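Local structure of basic blue protein (Cucumis sativus, 2CBP) at residues A[22-27]-A[68-73]; A[37-42]-A[77-82]. The protein probably acts in electron transfer, as a phytocyanin that binds one copper ion in a type 1 (blue copper) site. One frame throughout, in Å; residues are numbered along the deposited sequence.

Contact 1 and contact 2 lie on opposite sides of the chain's centre, about 21 Å apart, centre to centre, and only contact 2 reaches the metal. It brings His-39 and Cys-79 to the copper, whose site His-84 and Met-89 complete; in contact 1, Leu-70 CA is 20.7 Å from the copper. The hydrophobic interior joins the two: Ile-68 CD1 packs on Val-41 CG1 at 3.9 Å, and Leu-70 CD2 meets Phe-77 CZ at 4.1 Å. The chain links them as well, since strand 65-69, whose end enters contact 1, is followed directly by strand 73-78, whose end enters contact 2 and runs on to Cys-79.

Contact 1: A[22-27]-A[68-73]; sequences KRFRAG and IKLPKG
Gly-27 and Leu-70 meet through their backbones: Gly-27 N donates a hydrogen bond to Leu-70 O at 2.7 Å, with 171° at the hydrogen. This short, straight bond ties together two segments whose end-to-end directions differ by 110°. The same carbonyl oxygen also takes a CA-H...O contact from Ala-26, whose CA lies 3.5 Å from Leu-70 O. Gly-27 has a positive phi, where a CB would collide with the carbonyl oxygen of Ala-26, a backbone shape that suits glycine.

The packed side of the contact faces inward. Leu-70 has CG anti to its carbonyl carbon (chi1 -67°), and its branch CD1 comes up to Phe-24 CB at 4.0 Å, at the root of the ring and obliquely to it. Both side chains are buried, and both touch Leu-30 and Val-93; Tyr-3 meets the Phe-24 ring edge to face.

Toward solvent the fit is looser. Ala-26 CB rests 3.8 Å from Lys-72 CA and touches the first carbons of that side chain, but the Lys-72 chain bends at chi2 and carries its amine off from Ala-26. On the Gly-27 side the Lys-69 side chain, modelled in two conformers, reaches along Gly-27, and its weak bond from NZ to Gly-27 O is doubtful.

Further backbone bonds place the contact in the fold: Leu-70 pairs with Asp-28, while Phe-24 and Ala-26 both pair with the C-terminal Leu-96. Residues 68-73 pass from strand 65-69 in one sheet to strand 73-78 in the other, and residues 22-27 lead into strand 29-33. Such packing of loops and chain terminus across the end of two facing sheets, away from the metal, belongs to the beta-sandwich of the cupredoxin fold.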
# COMPACT_ATOMS: atom_id res chain seq x y z
N LYS A 22 -12.57 -6.49 3.57
CA LYS A 22 -11.61 -7.63 3.57
C LYS A 22 -11.13 -7.84 4.99
O LYS A 22 -11.01 -6.89 5.77
CB LYS A 22 -10.50 -7.41 2.58
CG LYS A 22 -11.15 -7.11 1.18
CD LYS A 22 -10.08 -7.13 0.12
CE LYS A 22 -10.61 -7.04 -1.27
NZ LYS A 22 -11.46 -5.85 -1.49
N ARG A 23 -10.89 -9.09 5.30
CA ARG A 23 -10.41 -9.49 6.65
C ARG A 23 -9.05 -10.12 6.46
O ARG A 23 -8.94 -11.23 5.90
CB ARG A 23 -11.40 -10.40 7.36
N PHE A 24 -8.04 -9.39 6.91
CA PHE A 24 -6.66 -9.85 6.78
C PHE A 24 -6.17 -10.54 8.06
O PHE A 24 -6.62 -10.24 9.17
CB PHE A 24 -5.73 -8.69 6.35
CG PHE A 24 -6.18 -7.97 5.10
CD1 PHE A 24 -5.89 -8.51 3.83
CD2 PHE A 24 -6.87 -6.78 5.18
CE1 PHE A 24 -6.33 -7.85 2.67
CE2 PHE A 24 -7.29 -6.09 4.02
CZ PHE A 24 -7.02 -6.64 2.78
N ARG A 25 -5.23 -11.43 7.86
CA ARG A 25 -4.59 -12.19 8.92
C ARG A 25 -3.08 -11.96 8.84
O ARG A 25 -2.55 -11.75 7.74
CB ARG A 25 -4.83 -13.68 8.86
CG ARG A 25 -6.11 -14.19 9.46
CD ARG A 25 -6.18 -15.67 9.39
NE ARG A 25 -5.12 -16.42 10.00
CZ ARG A 25 -3.99 -16.96 9.56
NH1 ARG A 25 -3.58 -16.90 8.29
NH2 ARG A 25 -3.19 -17.62 10.42
N ALA A 26 -2.46 -12.02 10.01
CA ALA A 26 -0.98 -11.85 10.04
C ALA A 26 -0.45 -12.97 9.12
O ALA A 26 -0.97 -14.10 9.17
CB ALA A 26 -0.44 -11.99 11.43
N GLY A 27 0.54 -12.61 8.31
CA GLY A 27 1.14 -13.57 7.40
C GLY A 27 0.56 -13.52 6.00
O GLY A 27 1.20 -14.08 5.08
N ILE A 68 4.26 -8.25 -0.36
CA ILE A 68 4.47 -7.81 1.03
C ILE A 68 3.63 -8.59 2.03
O ILE A 68 2.41 -8.67 2.03
CB ILE A 68 4.26 -6.29 1.16
CG1 ILE A 68 5.19 -5.63 0.14
CG2 ILE A 68 4.58 -5.85 2.56
CD1 ILE A 68 5.07 -4.15 -0.08
N LYS A 69 4.37 -9.24 2.94
CA LYS A 69 3.78 -10.09 3.99
C LYS A 69 3.39 -9.15 5.13
O LYS A 69 4.17 -8.31 5.56
CB LYS A 69 4.71 -11.17 4.46
CG LYS A 69 4.10 -12.42 5.09
CD LYS A 69 5.20 -13.30 5.68
CE LYS A 69 4.64 -14.61 6.22
NZ LYS A 69 3.52 -14.36 7.16
N LEU A 70 2.16 -9.35 5.58
CA LEU A 70 1.66 -8.51 6.66
C LEU A 70 1.96 -9.01 8.06
O LEU A 70 1.68 -10.17 8.41
CB LEU A 70 0.14 -8.47 6.50
CG LEU A 70 -0.45 -7.76 5.29
CD1 LEU A 70 -1.95 -7.80 5.40
CD2 LEU A 70 0.05 -6.33 5.17
N PRO A 71 2.49 -8.10 8.85
CA PRO A 71 2.75 -8.36 10.28
C PRO A 71 1.40 -8.24 10.98
O PRO A 71 0.38 -7.72 10.41
CB PRO A 71 3.73 -7.28 10.64
CG PRO A 71 3.36 -6.08 9.78
CD PRO A 71 2.82 -6.70 8.51
N LYS A 72 1.33 -8.68 12.21
CA LYS A 72 0.10 -8.59 13.03
C LYS A 72 -0.11 -7.08 13.28
O LYS A 72 0.87 -6.38 13.56
CB LYS A 72 0.27 -9.29 14.35
CG LYS A 72 -0.84 -10.09 14.94
CD LYS A 72 -1.73 -9.42 15.96
CE LYS A 72 -3.08 -10.10 16.00
NZ LYS A 72 -4.20 -9.46 16.68
N GLY A 73 -1.35 -6.65 13.17
CA GLY A 73 -1.69 -5.25 13.42
C GLY A 73 -1.87 -4.42 12.17
O GLY A 73 -2.14 -4.89 11.07

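Contact 2: A[37-42]-A[77-82]; sequences SMHNVV and FICNFP. Residue 37 of segment 37-42 comes from a tag, linker or insertion. With CU (copper (II) ion), chain B.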
# COMPACT_ATOMS: atom_id res chain seq x y z
N SER A 37 8.20 3.01 -13.18
CA SER A 37 8.69 4.30 -13.71
C SER A 37 7.70 5.41 -13.27
O SER A 37 8.09 6.59 -13.27
CB SER A 37 8.84 4.29 -15.22
OG SER A 37 7.62 4.39 -15.89
N MET A 38 6.49 5.00 -12.88
CA MET A 38 5.44 5.91 -12.50
C MET A 38 4.88 5.82 -11.10
O MET A 38 4.10 6.71 -10.72
CB MET A 38 4.22 5.62 -13.46
CG MET A 38 4.68 5.66 -14.90
SD MET A 38 3.34 5.79 -16.08
CE MET A 38 2.25 4.47 -15.50
N HIS A 39 5.21 4.76 -10.40
CA HIS A 39 4.70 4.51 -9.04
C HIS A 39 5.67 3.67 -8.20
O HIS A 39 6.59 3.05 -8.72
CB HIS A 39 3.37 3.75 -9.13
CG HIS A 39 2.23 4.37 -9.87
ND1 HIS A 39 1.47 5.42 -9.36
CD2 HIS A 39 1.73 4.01 -11.10
CE1 HIS A 39 0.58 5.67 -10.28
NE2 HIS A 39 0.69 4.86 -11.34
N ASN A 40 5.43 3.67 -6.90
CA ASN A 40 6.20 2.93 -5.91
C ASN A 40 5.21 2.54 -4.77
O ASN A 40 4.04 2.89 -4.79
CB ASN A 40 7.44 3.66 -5.34
CG ASN A 40 7.15 4.97 -4.67
OD1 ASN A 40 5.99 5.22 -4.23
ND2 ASN A 40 8.12 5.88 -4.60
N VAL A 41 5.80 1.78 -3.85
CA VAL A 41 5.06 1.33 -2.65
C VAL A 41 5.95 1.74 -1.48
O VAL A 41 7.15 1.35 -1.44
CB VAL A 41 4.75 -0.19 -2.68
CG1 VAL A 41 4.06 -0.66 -1.40
CG2 VAL A 41 3.98 -0.61 -3.92
N VAL A 42 5.39 2.50 -0.56
CA VAL A 42 6.13 2.99 0.60
C VAL A 42 5.36 2.58 1.87
O VAL A 42 4.14 2.82 1.96
CB VAL A 42 6.36 4.52 0.49
CG1 VAL A 42 7.25 5.10 1.57
CG2 VAL A 42 6.82 4.96 -0.89
N PHE A 77 0.34 1.90 3.62
CA PHE A 77 1.10 1.99 2.37
C PHE A 77 0.62 3.20 1.56
O PHE A 77 -0.58 3.49 1.42
CB PHE A 77 0.97 0.73 1.47
CG PHE A 77 1.22 -0.56 2.19
CD1 PHE A 77 0.15 -1.19 2.86
CD2 PHE A 77 2.48 -1.12 2.22
CE1 PHE A 77 0.37 -2.37 3.57
CE2 PHE A 77 2.73 -2.32 2.93
CZ PHE A 77 1.64 -2.91 3.60
N ILE A 78 1.63 3.86 0.98
CA ILE A 78 1.32 5.01 0.11
C ILE A 78 2.26 4.94 -1.11
O ILE A 78 3.25 4.20 -1.09
CB ILE A 78 1.51 6.37 0.77
CG1 ILE A 78 2.98 6.63 1.02
CG2 ILE A 78 0.73 6.53 2.06
CD1 ILE A 78 3.34 7.99 1.63
N CYS A 79 1.90 5.71 -2.10
CA CYS A 79 2.75 5.88 -3.32
C CYS A 79 3.30 7.31 -3.05
O CYS A 79 2.41 8.16 -2.81
CB CYS A 79 2.06 5.77 -4.63
SG CYS A 79 3.05 6.38 -6.02
N ASN A 80 4.59 7.51 -3.04
CA ASN A 80 5.09 8.87 -2.75
C ASN A 80 5.53 9.71 -3.94
O ASN A 80 6.16 10.77 -3.70
CB ASN A 80 6.01 8.93 -1.54
CG ASN A 80 7.43 8.49 -1.81
OD1 ASN A 80 7.77 8.12 -2.94
ND2 ASN A 80 8.22 8.54 -0.75
N PHE A 81 5.18 9.36 -5.13
CA PHE A 81 5.41 10.17 -6.35
C PHE A 81 4.57 11.43 -6.07
O PHE A 81 3.53 11.38 -5.40
CB PHE A 81 4.90 9.44 -7.59
CG PHE A 81 5.95 8.57 -8.25
CD1 PHE A 81 6.54 7.52 -7.57
CD2 PHE A 81 6.31 8.83 -9.57
CE1 PHE A 81 7.52 6.72 -8.21
CE2 PHE A 81 7.27 8.05 -10.21
CZ PHE A 81 7.87 7.02 -9.54
N PRO A 82 5.03 12.57 -6.51
CA PRO A 82 4.33 13.85 -6.27
C PRO A 82 2.88 13.81 -6.63
O PRO A 82 2.46 13.54 -7.76
CB PRO A 82 5.16 14.90 -6.99
CG PRO A 82 6.56 14.29 -7.11
CD PRO A 82 6.26 12.78 -7.32
CU CU B . 1.71 6.40 -7.72
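Val-42 and Ile-78 form an antiparallel hydrogen-bonded pair, with Val-42 N to Ile-78 O at 2.8 Å and Ile-78 N to Val-42 O at 2.9 Å, on the copper side of which lie the loop leading into strand 41-44 and the one leaving strand 73-78. On the face bearing this pair, Val-42 CB meets Ile-78 CG1, and Val-42 CG2 lies against the Asn-80 amide. Past the strands, two asparagines link the loops. Asn-40 OD1 receives Asn-80 N at 2.9 Å on a lone pair in its carbonyl plane. Its ND2 donates to Asn-80 OD1 at 2.8 Å, nearly straight but 36° above that acceptor's carbonyl plane. Asn-80 ND2 turns to Thr-54.

These loops belong to the type 1 site of the cupredoxin fold: His-39 ND1 binds the copper at 1.9 Å and Cys-79 SG at 2.2 Å. With SG anti to its backbone N (chi1 166°), Cys-79 places the sulfur in the plane of the His-39 ring, at its edge. Asn-40 OD1 also lies 3.6 Å from Cys-79 SG, in the second shell. An alanine at Asn-40 would probably leave Asn-80 N and OD1 without their mates and slacken the tie between the ligand loops. The Phe-81 ring lies flat beneath the backbone of Met-38 and His-39, with Met-38 O 3.3 Å above its face, while the Asn-40 amide meets its edge, planes 76° apart.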